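Long-range contacts in UDP-N-acetylglucosamine 4-epimerase (Bacillus cereus, PDB 3M2P), which probably interconverts UDP-N-acetylglucosamine and UDP-N-acetylgalactosamine by inverting the sugar at C4, as a member of the NAD(P)-dependent epimerase/dehydratase family: residues V194-F199 with A229-E234; T117-N122 with I260-M265; T28-T33 with D43-V48; N61-V66 with N99-I104; G12-Y17 with A161-F166. All coordinates share one frame; numbering follows the deposited sequence.

Contact 1 of 5, residues V194-F199 with A229-E234; sequences VAKREF and ALTNYE
The two backbones meet as a short antiparallel ladder in which R197 and L230 form a hydrogen-bonded pair and E198 and A229 the non-hydrogen-bonded pair beside it. R197 N gives to L230 O at 2.8 Å, nearly straight at 171°, and L230 N returns a bond to R197 O, also 2.8 Å. On the face shared by R197 and L230, the arginine chain bends at chi3 (-89°) and swings NH2 to OD1 of N232 at 3.0 Å. OD1 lies in the guanidinium plane, though the amide itself is turned 65° from it. K196 runs alongside T231, its CG 3.8 Å from T231 CG2, while its CB rests 3.9 Å from A229 CB. M173 of helix 173-182 packs on both R197 and N232. T231 is the N-cap of helix 232-242: its OG1 accepts from E234 N at 3.2 Å, and E234 OE1 accepts from T231 N at 3.1 Å. This reciprocal pair is a capping box, here at the start of the helix that follows the antiparallel pair.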
# COMPACT_ATOMS: atom_id res chain seq x y z
N VAL A 194 17.57 6.50 21.11
CA VAL A 194 18.62 5.80 20.40
C VAL A 194 18.22 5.54 18.94
O VAL A 194 19.03 5.09 18.14
CB VAL A 194 18.99 4.49 21.13
CG1 VAL A 194 20.24 3.87 20.53
CG2 VAL A 194 19.23 4.78 22.59
N ALA A 195 16.97 5.85 18.61
CA ALA A 195 16.45 5.66 17.26
C ALA A 195 17.13 6.57 16.26
O ALA A 195 17.40 7.73 16.55
CB ALA A 195 14.95 5.88 17.24
N LYS A 196 17.40 6.03 15.07
CA LYS A 196 18.12 6.73 14.01
C LYS A 196 17.20 6.92 12.81
O LYS A 196 16.58 5.96 12.34
CB LYS A 196 19.36 5.94 13.61
CG LYS A 196 20.49 6.07 14.62
CD LYS A 196 21.57 4.99 14.46
CE LYS A 196 22.85 5.39 15.23
NZ LYS A 196 23.71 4.22 15.65
N ARG A 197 17.12 8.15 12.32
CA ARG A 197 16.22 8.50 11.22
C ARG A 197 17.00 9.14 10.08
O ARG A 197 17.86 9.98 10.31
CB ARG A 197 15.13 9.47 11.71
CG ARG A 197 14.09 8.83 12.64
CD ARG A 197 12.87 9.73 12.81
NE ARG A 197 13.03 10.67 13.92
CZ ARG A 197 12.29 11.77 14.09
NH1 ARG A 197 11.36 12.11 13.21
NH2 ARG A 197 12.51 12.56 15.13
N GLU A 198 16.71 8.73 8.84
CA GLU A 198 17.49 9.20 7.69
C GLU A 198 16.92 10.49 7.11
O GLU A 198 15.74 10.57 6.82
CB GLU A 198 17.54 8.12 6.63
CG GLU A 198 18.56 8.34 5.53
CD GLU A 198 18.66 7.12 4.62
OE1 GLU A 198 17.93 6.14 4.91
OE2 GLU A 198 19.44 7.13 3.64
N PHE A 199 17.78 11.50 6.96
CA PHE A 199 17.36 12.81 6.48
C PHE A 199 18.00 13.20 5.14
O PHE A 199 19.21 13.37 5.05
CB PHE A 199 17.69 13.88 7.51
CG PHE A 199 16.91 13.75 8.77
CD1 PHE A 199 17.38 12.96 9.81
CD2 PHE A 199 15.72 14.44 8.94
CE1 PHE A 199 16.67 12.85 10.98
CE2 PHE A 199 15.00 14.33 10.11
CZ PHE A 199 15.48 13.53 11.13
N ALA A 229 21.73 8.29 8.73
CA ALA A 229 20.68 8.21 9.75
C ALA A 229 21.14 8.82 11.07
O ALA A 229 22.14 8.38 11.65
CB ALA A 229 20.27 6.77 9.96
N LEU A 230 20.41 9.82 11.55
CA LEU A 230 20.79 10.54 12.76
C LEU A 230 19.82 10.33 13.92
O LEU A 230 18.65 10.06 13.71
CB LEU A 230 20.90 12.04 12.46
CG LEU A 230 21.79 12.48 11.29
CD1 LEU A 230 22.00 13.99 11.32
CD2 LEU A 230 23.11 11.76 11.32
N THR A 231 20.32 10.47 15.14
CA THR A 231 19.45 10.58 16.31
C THR A 231 19.05 12.03 16.51
O THR A 231 19.73 12.94 16.03
CB THR A 231 20.13 10.08 17.60
OG1 THR A 231 21.24 10.93 17.93
CG2 THR A 231 20.62 8.65 17.43
N ASN A 232 17.95 12.24 17.23
CA ASN A 232 17.46 13.60 17.46
C ASN A 232 18.49 14.45 18.19
O ASN A 232 18.62 15.64 17.93
CB ASN A 232 16.13 13.57 18.21
CG ASN A 232 14.98 13.13 17.33
OD1 ASN A 232 13.86 12.92 17.80
ND2 ASN A 232 15.25 12.98 16.03
N TYR A 233 19.23 13.81 19.09
CA TYR A 233 20.34 14.47 19.75
C TYR A 233 21.38 14.95 18.71
O TYR A 233 21.80 16.11 18.74
CB TYR A 233 20.95 13.55 20.82
CG TYR A 233 22.16 14.09 21.54
CD1 TYR A 233 23.44 13.77 21.12
CD2 TYR A 233 22.03 14.91 22.65
CE1 TYR A 233 24.56 14.26 21.77
CE2 TYR A 233 23.14 15.40 23.32
CZ TYR A 233 24.41 15.07 22.87
OH TYR A 233 25.55 15.55 23.51
N GLU A 234 21.76 14.08 17.78
CA GLU A 234 22.68 14.48 16.71
C GLU A 234 22.15 15.66 15.89
O GLU A 234 22.87 16.63 15.69
CB GLU A 234 22.94 13.32 15.76
CG GLU A 234 23.51 12.08 16.39
CD GLU A 234 24.11 11.15 15.35
OE1 GLU A 234 23.42 10.19 14.94
OE2 GLU A 234 25.26 11.42 14.92

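Contact 2 of 5, residues T117-N122 with I260-M265; sequences TSLPWN and IHSSYM
A methyl group of L119 sits between two aromatic rings at the heart of this contact. CD2 lies 3.7 Å from the centroid of the Y264 ring, only 6° off its normal, a CH-pi contact over the face; the same methyl stands over the centre of the W121 ring. L119 CB reaches the far end of the tyrosine, 3.5 Å from Y264 OH, and P120 meets the ring edge, with CB 3.7 Å from Y264 CE2. The other leucine methyl, CD1, touches S262 CB at 3.5 Å. W121 brings the outer part of its indole to the serines, CZ3 lying 3.5 Å from S263 CB.

The backbones add a single bridge between W121 and the selenomethionine M265, with a weak but straight bond from W121 N to Y264 O at 3.4 Å. A cis peptide before P120 turns the chain between leucine and tryptophan, and Y264 holds CG in the crowded position between N and carbonyl carbon (chi1 48°), which sets one face of its ring against L119 CD2. The indole is fixed by its NE1 bond to D115 O and by stacking on Y113, while S263 OG is bonded to H162 NE2.

The contact thus joins the loop between strand 103-109 and helix 132-150 to the loop that precedes helix 268-273; S263 of that loop makes backbone bonds to K196 and to E198 of strand 197-201.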
# COMPACT_ATOMS: atom_id res chain seq x y z
N THR A 117 13.37 -4.59 12.83
CA THR A 117 14.15 -5.81 12.80
C THR A 117 15.00 -5.87 11.55
O THR A 117 15.96 -6.65 11.46
CB THR A 117 13.18 -7.01 12.83
OG1 THR A 117 12.84 -7.31 14.19
CG2 THR A 117 13.77 -8.26 12.14
N SER A 118 14.67 -5.02 10.59
CA SER A 118 15.05 -5.24 9.21
C SER A 118 16.00 -4.17 8.70
O SER A 118 16.48 -4.23 7.58
CB SER A 118 13.78 -5.23 8.36
OG SER A 118 13.73 -6.36 7.53
N LEU A 119 16.26 -3.18 9.54
CA LEU A 119 17.16 -2.10 9.18
C LEU A 119 18.56 -2.62 8.85
O LEU A 119 19.04 -3.58 9.46
CB LEU A 119 17.22 -1.09 10.34
CG LEU A 119 15.92 -0.33 10.61
CD1 LEU A 119 15.80 0.02 12.07
CD2 LEU A 119 15.83 0.93 9.74
N PRO A 120 19.21 -2.02 7.84
CA PRO A 120 18.65 -1.01 6.94
C PRO A 120 17.75 -1.65 5.86
O PRO A 120 17.99 -2.80 5.46
CB PRO A 120 19.89 -0.41 6.26
CG PRO A 120 21.07 -1.15 6.81
CD PRO A 120 20.56 -2.40 7.42
N TRP A 121 16.76 -0.90 5.39
CA TRP A 121 15.81 -1.41 4.41
C TRP A 121 16.30 -1.24 2.98
O TRP A 121 16.68 -0.15 2.57
CB TRP A 121 14.45 -0.73 4.57
CG TRP A 121 13.83 -0.91 5.91
CD1 TRP A 121 13.69 -2.08 6.59
CD2 TRP A 121 13.25 0.10 6.73
NE1 TRP A 121 13.08 -1.86 7.79
CE2 TRP A 121 12.79 -0.52 7.90
CE3 TRP A 121 13.07 1.48 6.59
CZ2 TRP A 121 12.15 0.18 8.93
CZ3 TRP A 121 12.45 2.19 7.62
CH2 TRP A 121 12.00 1.53 8.77
N ASN A 122 16.27 -2.33 2.21
CA ASN A 122 16.46 -2.20 0.77
C ASN A 122 15.16 -2.52 0.06
O ASN A 122 14.23 -3.03 0.66
CB ASN A 122 17.61 -3.06 0.24
CG ASN A 122 17.34 -4.54 0.32
OD1 ASN A 122 16.19 -4.97 0.43
ND2 ASN A 122 18.39 -5.33 0.27
N ILE A 260 9.49 7.27 19.33
CA ILE A 260 10.23 7.41 18.09
C ILE A 260 10.82 6.09 17.64
O ILE A 260 11.36 5.35 18.45
CB ILE A 260 11.36 8.44 18.25
CG1 ILE A 260 10.82 9.69 18.94
CG2 ILE A 260 11.96 8.78 16.91
CD1 ILE A 260 11.47 10.98 18.48
N HIS A 261 10.71 5.80 16.35
CA HIS A 261 11.28 4.58 15.80
C HIS A 261 12.37 4.87 14.77
O HIS A 261 12.44 5.96 14.21
CB HIS A 261 10.18 3.68 15.22
CG HIS A 261 9.19 3.21 16.25
ND1 HIS A 261 7.97 3.82 16.45
CD2 HIS A 261 9.25 2.20 17.16
CE1 HIS A 261 7.32 3.21 17.43
NE2 HIS A 261 8.08 2.22 17.87
N SER A 262 13.25 3.89 14.54
CA SER A 262 14.32 4.07 13.55
C SER A 262 13.82 3.93 12.11
O SER A 262 13.02 3.06 11.81
CB SER A 262 15.45 3.06 13.79
OG SER A 262 16.32 3.53 14.80
N SER A 263 14.31 4.80 11.23
CA SER A 263 14.06 4.62 9.80
C SER A 263 15.20 5.12 8.93
O SER A 263 15.51 6.31 8.89
CB SER A 263 12.71 5.23 9.38
OG SER A 263 12.61 6.60 9.72
N TYR A 264 15.84 4.19 8.23
CA TYR A 264 16.87 4.54 7.26
C TYR A 264 16.96 3.45 6.22
O TYR A 264 16.45 2.36 6.42
CB TYR A 264 18.23 4.75 7.93
CG TYR A 264 18.66 3.67 8.91
CD1 TYR A 264 18.39 3.81 10.27
CD2 TYR A 264 19.35 2.54 8.49
CE1 TYR A 264 18.79 2.85 11.18
CE2 TYR A 264 19.75 1.57 9.40
CZ TYR A 264 19.47 1.73 10.74
OH TYR A 264 19.87 0.79 11.67
N MSE A 265 17.60 3.76 5.10
CA MSE A 265 17.63 2.83 3.98
C MSE A 265 19.01 2.60 3.42
O MSE A 265 19.88 3.45 3.48
CB MSE A 265 16.75 3.32 2.83
CG MSE A 265 15.30 3.47 3.17
SE MSE A 265 14.41 4.56 1.83
CE MSE A 265 15.60 6.12 1.87

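Contact 3 of 5, residues T28-T33 with D43-V48; sequences TPIILT and DYEYRV
Strands 28-33 and 45-48 are parallel neighbours in the Rossmann-type sheet, their axes 4.7 Å apart at closest approach, and residues of the two alternate on its faces in step. The ties run through I31: its N gives to E45 O at 3.0 Å, and its O accepts from R47 N at 2.9 Å, nearly along the C=O axis. A weak bond from T33 N to R47 O continues the ladder.

On one face I31 is the bump. Its CD1 pushes obliquely into the hollow beside Y44, 3.4 Å from Y44 CB, and also stands over one face of the Y46 ring, while CG2 lies 3.4 Å from Y46 CD2, the two side chains running side by side. V19 of helix 13-24 touches both I31 and Y44, and Y44 OH is bonded to K23 NZ.

On the other face I30 leans against the flank of the E45-R47 pair, CG1 alongside E45 CG. Its CG2 rests 3.6 Å from R47 CD, and CD1 sits over the centre of the guanidinium, so aliphatic carbon occupies one flat side of the charge. L32 CD1 packs against the root of the arginine. R47 NH1 goes on to a salt bridge with D62. Beside I30 the arginine grips E45 side-on: NE meets OE2 at 3.1 Å and NH2 meets OE1, both nitrogens lying above the carboxylate plane while the oxygens stay close to the guanidinium plane.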
# COMPACT_ATOMS: atom_id res chain seq x y z
N THR A 28 13.15 22.49 -19.54
CA THR A 28 12.09 23.45 -19.27
C THR A 28 11.06 22.91 -18.30
O THR A 28 10.34 21.96 -18.61
CB THR A 28 11.37 23.83 -20.57
OG1 THR A 28 12.34 24.10 -21.60
CG2 THR A 28 10.48 25.04 -20.35
N PRO A 29 10.96 23.52 -17.11
CA PRO A 29 9.97 23.11 -16.12
C PRO A 29 8.59 23.63 -16.49
O PRO A 29 8.47 24.79 -16.90
CB PRO A 29 10.45 23.80 -14.84
CG PRO A 29 11.73 24.50 -15.18
CD PRO A 29 11.73 24.68 -16.65
N ILE A 30 7.58 22.79 -16.36
CA ILE A 30 6.20 23.24 -16.52
C ILE A 30 5.41 22.85 -15.28
O ILE A 30 5.06 21.68 -15.10
CB ILE A 30 5.57 22.68 -17.82
CG1 ILE A 30 6.00 23.54 -19.01
CG2 ILE A 30 4.06 22.67 -17.72
CD1 ILE A 30 5.80 22.89 -20.35
N ILE A 31 5.16 23.83 -14.42
CA ILE A 31 4.49 23.61 -13.14
C ILE A 31 3.00 23.36 -13.33
O ILE A 31 2.30 24.21 -13.84
CB ILE A 31 4.63 24.83 -12.19
CG1 ILE A 31 6.04 24.92 -11.60
CG2 ILE A 31 3.63 24.75 -11.07
CD1 ILE A 31 6.98 25.84 -12.36
N LEU A 32 2.54 22.19 -12.91
CA LEU A 32 1.11 21.90 -12.82
C LEU A 32 0.60 22.20 -11.42
O LEU A 32 1.19 21.78 -10.43
CB LEU A 32 0.81 20.45 -13.16
CG LEU A 32 0.30 20.20 -14.58
CD1 LEU A 32 1.20 20.94 -15.54
CD2 LEU A 32 0.26 18.72 -14.89
N THR A 33 -0.52 22.92 -11.35
CA THR A 33 -1.12 23.28 -10.08
C THR A 33 -2.63 23.46 -10.26
O THR A 33 -3.10 23.72 -11.36
CB THR A 33 -0.48 24.57 -9.53
OG1 THR A 33 -1.15 24.97 -8.32
CG2 THR A 33 -0.58 25.69 -10.55
N ASP A 43 8.74 33.02 -13.08
CA ASP A 43 9.00 33.18 -14.52
C ASP A 43 8.93 31.85 -15.28
O ASP A 43 9.22 31.78 -16.48
CB ASP A 43 10.35 33.85 -14.76
CG ASP A 43 10.30 35.34 -14.54
OD1 ASP A 43 9.17 35.87 -14.38
OD2 ASP A 43 11.37 35.99 -14.52
N TYR A 44 8.55 30.80 -14.55
CA TYR A 44 8.34 29.49 -15.13
C TYR A 44 6.96 29.45 -15.77
O TYR A 44 6.09 30.26 -15.42
CB TYR A 44 8.42 28.43 -14.03
CG TYR A 44 9.68 28.46 -13.19
CD1 TYR A 44 10.93 28.44 -13.79
CD2 TYR A 44 9.62 28.47 -11.80
CE1 TYR A 44 12.10 28.44 -13.04
CE2 TYR A 44 10.78 28.47 -11.04
CZ TYR A 44 12.02 28.46 -11.66
OH TYR A 44 13.18 28.47 -10.91
N GLU A 45 6.74 28.52 -16.69
CA GLU A 45 5.39 28.32 -17.20
C GLU A 45 4.55 27.59 -16.15
O GLU A 45 4.91 26.49 -15.71
CB GLU A 45 5.38 27.58 -18.55
CG GLU A 45 4.07 26.84 -18.85
CD GLU A 45 3.58 26.95 -20.31
OE1 GLU A 45 4.35 26.68 -21.27
OE2 GLU A 45 2.39 27.29 -20.49
N TYR A 46 3.46 28.22 -15.72
CA TYR A 46 2.45 27.53 -14.91
C TYR A 46 1.29 27.10 -15.81
O TYR A 46 0.88 27.84 -16.70
CB TYR A 46 1.93 28.44 -13.80
CG TYR A 46 2.94 28.78 -12.73
CD1 TYR A 46 3.83 29.83 -12.89
CD2 TYR A 46 2.99 28.05 -11.55
CE1 TYR A 46 4.75 30.14 -11.91
CE2 TYR A 46 3.91 28.35 -10.57
CZ TYR A 46 4.79 29.40 -10.76
OH TYR A 46 5.70 29.70 -9.78
N ARG A 47 0.79 25.89 -15.58
CA ARG A 47 -0.38 25.39 -16.27
C ARG A 47 -1.40 24.93 -15.24
O ARG A 47 -1.14 24.00 -14.49
CB ARG A 47 -0.02 24.26 -17.22
CG ARG A 47 0.55 24.76 -18.54
CD ARG A 47 1.08 23.64 -19.41
NE ARG A 47 1.92 24.19 -20.47
CZ ARG A 47 2.38 23.49 -21.51
NH1 ARG A 47 2.08 22.20 -21.64
NH2 ARG A 47 3.13 24.09 -22.42
N VAL A 48 -2.55 25.59 -15.19
CA VAL A 48 -3.55 25.27 -14.19
C VAL A 48 -4.32 24.03 -14.62
O VAL A 48 -4.66 23.90 -15.79
CB VAL A 48 -4.52 26.44 -14.01
CG1 VAL A 48 -5.70 26.02 -13.14
CG2 VAL A 48 -3.80 27.63 -13.42

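Contact 4 of 5, residues N61-V66 with N99-I104; sequences NDVDAV and NNISNI
Just one hydrogen bond joins the segments, although they lead into adjacent parallel strands: V66 N gives to N103 O at 3.1 Å, with the donor in the carbonyl plane, and the accepting residue is the centre of an inverse gamma turn. The strands are 65-68 and 103-109, which with helix 83-98 make a beta-alpha-beta unit of the Rossmann-type sheet. The contact therefore lies at their N-terminal ends, where the loops are still converging.

I101 points across from its loop, laying CG1 against the backbone at V63 O and turning CG2 to V66 CG2, 4.2 Å away. C96 of helix 83-98 packs on I101, V66 and I104, so these apolar side chains back onto the crossover helix. On the other face of the sheet A65 CB lies 4.1 Å from N103 CB.

Further back, the helix ends in a Schellman motif, N100 taking positive phi (60°) so that the chain turns toward the strand. N99, just before it, points at the other loop: its OD1 abuts N61 CA, while its ND2 is held by I57 O and A95 O, which fixes the amide between two helix ends. D64 turns away and bonds K4 N through OD2. Where the strands have formed, V66 CB meets I104 CG1 at 4.3 Å, and I104 CA offers its hydrogen to V66 O.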
# COMPACT_ATOMS: atom_id res chain seq x y z
N ASN A 61 0.02 17.78 -23.58
CA ASN A 61 0.17 17.46 -25.01
C ASN A 61 1.49 17.87 -25.67
O ASN A 61 1.73 17.52 -26.82
CB ASN A 61 -1.02 17.93 -25.85
CG ASN A 61 -1.03 19.43 -26.10
OD1 ASN A 61 0.01 20.11 -26.05
ND2 ASN A 61 -2.22 19.96 -26.38
N ASP A 62 2.33 18.61 -24.96
CA ASP A 62 3.61 18.99 -25.53
C ASP A 62 4.75 18.68 -24.57
O ASP A 62 5.84 19.27 -24.66
CB ASP A 62 3.61 20.45 -25.97
CG ASP A 62 3.44 21.41 -24.81
OD1 ASP A 62 3.19 20.94 -23.68
OD2 ASP A 62 3.56 22.63 -25.03
N VAL A 63 4.50 17.74 -23.68
CA VAL A 63 5.41 17.42 -22.59
C VAL A 63 6.19 16.14 -22.88
O VAL A 63 5.64 15.19 -23.43
CB VAL A 63 4.64 17.29 -21.25
CG1 VAL A 63 5.40 16.46 -20.26
CG2 VAL A 63 4.34 18.65 -20.69
N ASP A 64 7.46 16.12 -22.51
CA ASP A 64 8.34 14.98 -22.79
C ASP A 64 8.48 14.02 -21.62
O ASP A 64 8.61 12.80 -21.81
CB ASP A 64 9.72 15.49 -23.18
CG ASP A 64 9.70 16.35 -24.42
OD1 ASP A 64 9.39 15.81 -25.51
OD2 ASP A 64 10.02 17.55 -24.30
N ALA A 65 8.47 14.56 -20.41
CA ALA A 65 8.56 13.73 -19.21
C ALA A 65 7.66 14.32 -18.15
O ALA A 65 7.24 15.47 -18.27
CB ALA A 65 10.00 13.67 -18.72
N VAL A 66 7.36 13.54 -17.12
CA VAL A 66 6.54 14.00 -16.01
C VAL A 66 7.18 13.62 -14.67
O VAL A 66 7.56 12.47 -14.47
CB VAL A 66 5.09 13.42 -16.08
CG1 VAL A 66 4.29 13.78 -14.84
CG2 VAL A 66 4.39 13.92 -17.33
N ASN A 99 -0.78 10.87 -24.45
CA ASN A 99 0.20 11.76 -25.07
C ASN A 99 1.50 11.04 -25.41
O ASN A 99 2.46 11.65 -25.91
CB ASN A 99 0.46 12.96 -24.17
CG ASN A 99 -0.70 13.92 -24.14
OD1 ASN A 99 -0.97 14.62 -25.12
ND2 ASN A 99 -1.41 13.97 -23.01
N ASN A 100 1.51 9.74 -25.15
CA ASN A 100 2.67 8.89 -25.34
C ASN A 100 3.92 9.28 -24.53
O ASN A 100 5.04 9.17 -25.02
CB ASN A 100 3.00 8.74 -26.82
CG ASN A 100 3.26 7.29 -27.21
OD1 ASN A 100 2.32 6.50 -27.35
ND2 ASN A 100 4.54 6.94 -27.38
N ILE A 101 3.70 9.74 -23.30
CA ILE A 101 4.79 9.98 -22.35
C ILE A 101 5.07 8.71 -21.57
O ILE A 101 4.16 8.03 -21.12
CB ILE A 101 4.45 11.07 -21.32
CG1 ILE A 101 4.43 12.46 -21.94
CG2 ILE A 101 5.46 11.04 -20.21
CD1 ILE A 101 3.04 13.01 -22.12
N SER A 102 6.34 8.38 -21.38
CA SER A 102 6.65 7.22 -20.57
C SER A 102 7.71 7.50 -19.52
O SER A 102 7.74 6.83 -18.50
CB SER A 102 6.97 6.01 -21.45
OG SER A 102 7.46 6.42 -22.71
N ASN A 103 8.55 8.50 -19.76
CA ASN A 103 9.57 8.90 -18.79
C ASN A 103 8.98 9.68 -17.61
O ASN A 103 8.91 10.91 -17.64
CB ASN A 103 10.68 9.73 -19.44
CG ASN A 103 11.92 9.79 -18.59
OD1 ASN A 103 12.85 10.57 -18.85
ND2 ASN A 103 11.96 8.95 -17.57
N ILE A 104 8.57 8.95 -16.58
CA ILE A 104 7.86 9.51 -15.44
C ILE A 104 8.58 9.20 -14.14
O ILE A 104 9.11 8.11 -13.97
CB ILE A 104 6.45 8.91 -15.37
CG1 ILE A 104 5.67 9.24 -16.63
CG2 ILE A 104 5.71 9.40 -14.14
CD1 ILE A 104 4.59 8.24 -16.91

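Contact 5 of 5, residues G12-Y17 with A161-F166; sequences GFLGQY and AHLYGF
This is a helix-to-strand-end contact near the centre of the chain: the first turn of helix 13-24, which follows the glycine-rich loop of the Rossmann fold, reaches the C-terminal end of strand 154-164. G12 stands at the N-cap, with G12 and G15 in a pattern consistent with the GxGxxG dinucleotide-binding motif. F13 and L14 belong to the UDP site, although UDP is not bound to this chain.

Three side chains cross from the helix. F13, with CG anti to its backbone N (chi1 174°), points its ring tip-first at the strand end, so that CZ comes to 3.3 Å from G165 CA. G165 N lies in the plane of that ring, at its edge. The absence of a side chain at G165 lets the aromatic tip rest directly on the main chain. One residue on, L14 crosses L163 at about a right angle, CG meeting CD2 at 3.6 Å.

Y17 stands one helical turn beyond F13 and reaches the same loop. The carbonyl oxygen of F13 is in the plane of its ring, and A202, K203 and A206 of helix 202-212 also touch it. F166 itself turns its ring away toward I289 and L292 of helix 282-293. Its backbone stays with the tyrosine: F166 N donates to Y17 OH at 2.9 Å and 158°, while F166 CB lies 3.6 Å from that same oxygen.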
# COMPACT_ATOMS: atom_id res chain seq x y z
N GLY A 12 4.79 23.08 -4.61
CA GLY A 12 5.11 22.55 -3.30
C GLY A 12 6.54 22.77 -2.85
O GLY A 12 7.33 23.41 -3.54
N PHE A 13 6.87 22.24 -1.68
CA PHE A 13 8.18 22.40 -1.06
C PHE A 13 9.25 21.65 -1.85
O PHE A 13 10.23 22.25 -2.31
CB PHE A 13 8.15 21.93 0.39
CG PHE A 13 9.49 21.92 1.07
CD1 PHE A 13 10.14 23.11 1.36
CD2 PHE A 13 10.08 20.73 1.44
CE1 PHE A 13 11.38 23.11 1.98
CE2 PHE A 13 11.32 20.71 2.07
CZ PHE A 13 11.97 21.90 2.34
N LEU A 14 9.06 20.34 -2.01
CA LEU A 14 9.91 19.55 -2.89
C LEU A 14 9.86 20.14 -4.29
O LEU A 14 10.89 20.43 -4.89
CB LEU A 14 9.45 18.09 -2.94
CG LEU A 14 10.51 17.00 -3.11
CD1 LEU A 14 9.95 15.77 -3.84
CD2 LEU A 14 11.75 17.53 -3.83
N GLY A 15 8.65 20.31 -4.81
CA GLY A 15 8.43 20.84 -6.14
C GLY A 15 9.36 21.97 -6.54
O GLY A 15 9.93 21.94 -7.63
N GLN A 16 9.52 22.96 -5.67
CA GLN A 16 10.36 24.13 -5.99
C GLN A 16 11.85 23.81 -6.17
O GLN A 16 12.50 24.37 -7.04
CB GLN A 16 10.16 25.24 -4.95
CG GLN A 16 8.76 25.84 -4.96
CD GLN A 16 8.61 27.04 -4.03
OE1 GLN A 16 8.47 26.88 -2.80
NE2 GLN A 16 8.62 28.24 -4.60
N TYR A 17 12.38 22.91 -5.34
CA TYR A 17 13.72 22.38 -5.54
C TYR A 17 13.84 21.63 -6.87
O TYR A 17 14.80 21.84 -7.61
CB TYR A 17 14.10 21.43 -4.40
CG TYR A 17 14.48 22.14 -3.12
CD1 TYR A 17 15.81 22.42 -2.85
CD2 TYR A 17 13.53 22.51 -2.18
CE1 TYR A 17 16.16 23.06 -1.68
CE2 TYR A 17 13.88 23.15 -1.01
CZ TYR A 17 15.20 23.42 -0.77
OH TYR A 17 15.58 24.05 0.38
N ALA A 161 13.86 9.38 1.56
CA ALA A 161 14.03 9.40 3.01
C ALA A 161 13.40 10.69 3.52
O ALA A 161 12.78 11.41 2.75
CB ALA A 161 15.52 9.34 3.39
N HIS A 162 13.53 10.98 4.80
CA HIS A 162 12.85 12.14 5.36
C HIS A 162 13.40 13.44 4.79
O HIS A 162 14.57 13.74 4.95
CB HIS A 162 12.91 12.11 6.88
CG HIS A 162 12.38 10.84 7.46
ND1 HIS A 162 11.03 10.54 7.48
CD2 HIS A 162 13.01 9.77 8.01
CE1 HIS A 162 10.86 9.35 8.02
NE2 HIS A 162 12.04 8.86 8.35
N LEU A 163 12.55 14.20 4.12
CA LEU A 163 13.02 15.41 3.48
C LEU A 163 13.16 16.57 4.47
O LEU A 163 12.30 16.77 5.34
CB LEU A 163 12.11 15.81 2.30
CG LEU A 163 11.88 14.79 1.18
CD1 LEU A 163 11.18 13.57 1.76
CD2 LEU A 163 11.04 15.35 0.01
N TYR A 164 14.25 17.32 4.35
CA TYR A 164 14.37 18.60 5.03
C TYR A 164 14.92 19.63 4.06
O TYR A 164 15.59 19.29 3.09
CB TYR A 164 15.27 18.50 6.26
CG TYR A 164 16.71 18.16 5.95
CD1 TYR A 164 17.14 16.85 5.92
CD2 TYR A 164 17.63 19.16 5.68
CE1 TYR A 164 18.44 16.53 5.64
CE2 TYR A 164 18.94 18.86 5.39
CZ TYR A 164 19.34 17.55 5.37
OH TYR A 164 20.65 17.23 5.10
N GLY A 165 14.61 20.90 4.32
CA GLY A 165 15.08 21.97 3.45
C GLY A 165 15.11 23.36 4.06
O GLY A 165 15.15 23.53 5.28
N PHE A 166 15.09 24.38 3.21
CA PHE A 166 15.17 25.75 3.67
C PHE A 166 13.84 26.48 3.55
O PHE A 166 13.36 26.74 2.45
CB PHE A 166 16.27 26.50 2.91
CG PHE A 166 16.00 27.97 2.74
CD1 PHE A 166 16.13 28.84 3.81
CD2 PHE A 166 15.64 28.48 1.50
CE1 PHE A 166 15.88 30.19 3.65
CE2 PHE A 166 15.40 29.83 1.34
CZ PHE A 166 15.52 30.69 2.40

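Overall arrangement
Contact 5 lies near the centre of the chain and spans most of its N-terminal half: contacts 3 and 4 follow in series inside the loop it closes. Contact 2 opens before 161-166 and so crosses contact 5, while contact 1 is nested within contact 2. Contacts 3 and 4, centres 15 Å apart, are linked by the R47-D62 salt bridge on the Rossmann side; contacts 1 and 2, 11 Å apart, touch on the opposite side, where E198 OE1 meets M265 N. Contacts 1, 3, 4 and 5 reach one mixed sheet, and strands 154-164 and 197-201 carry it from the nucleotide-binding half toward contact 1.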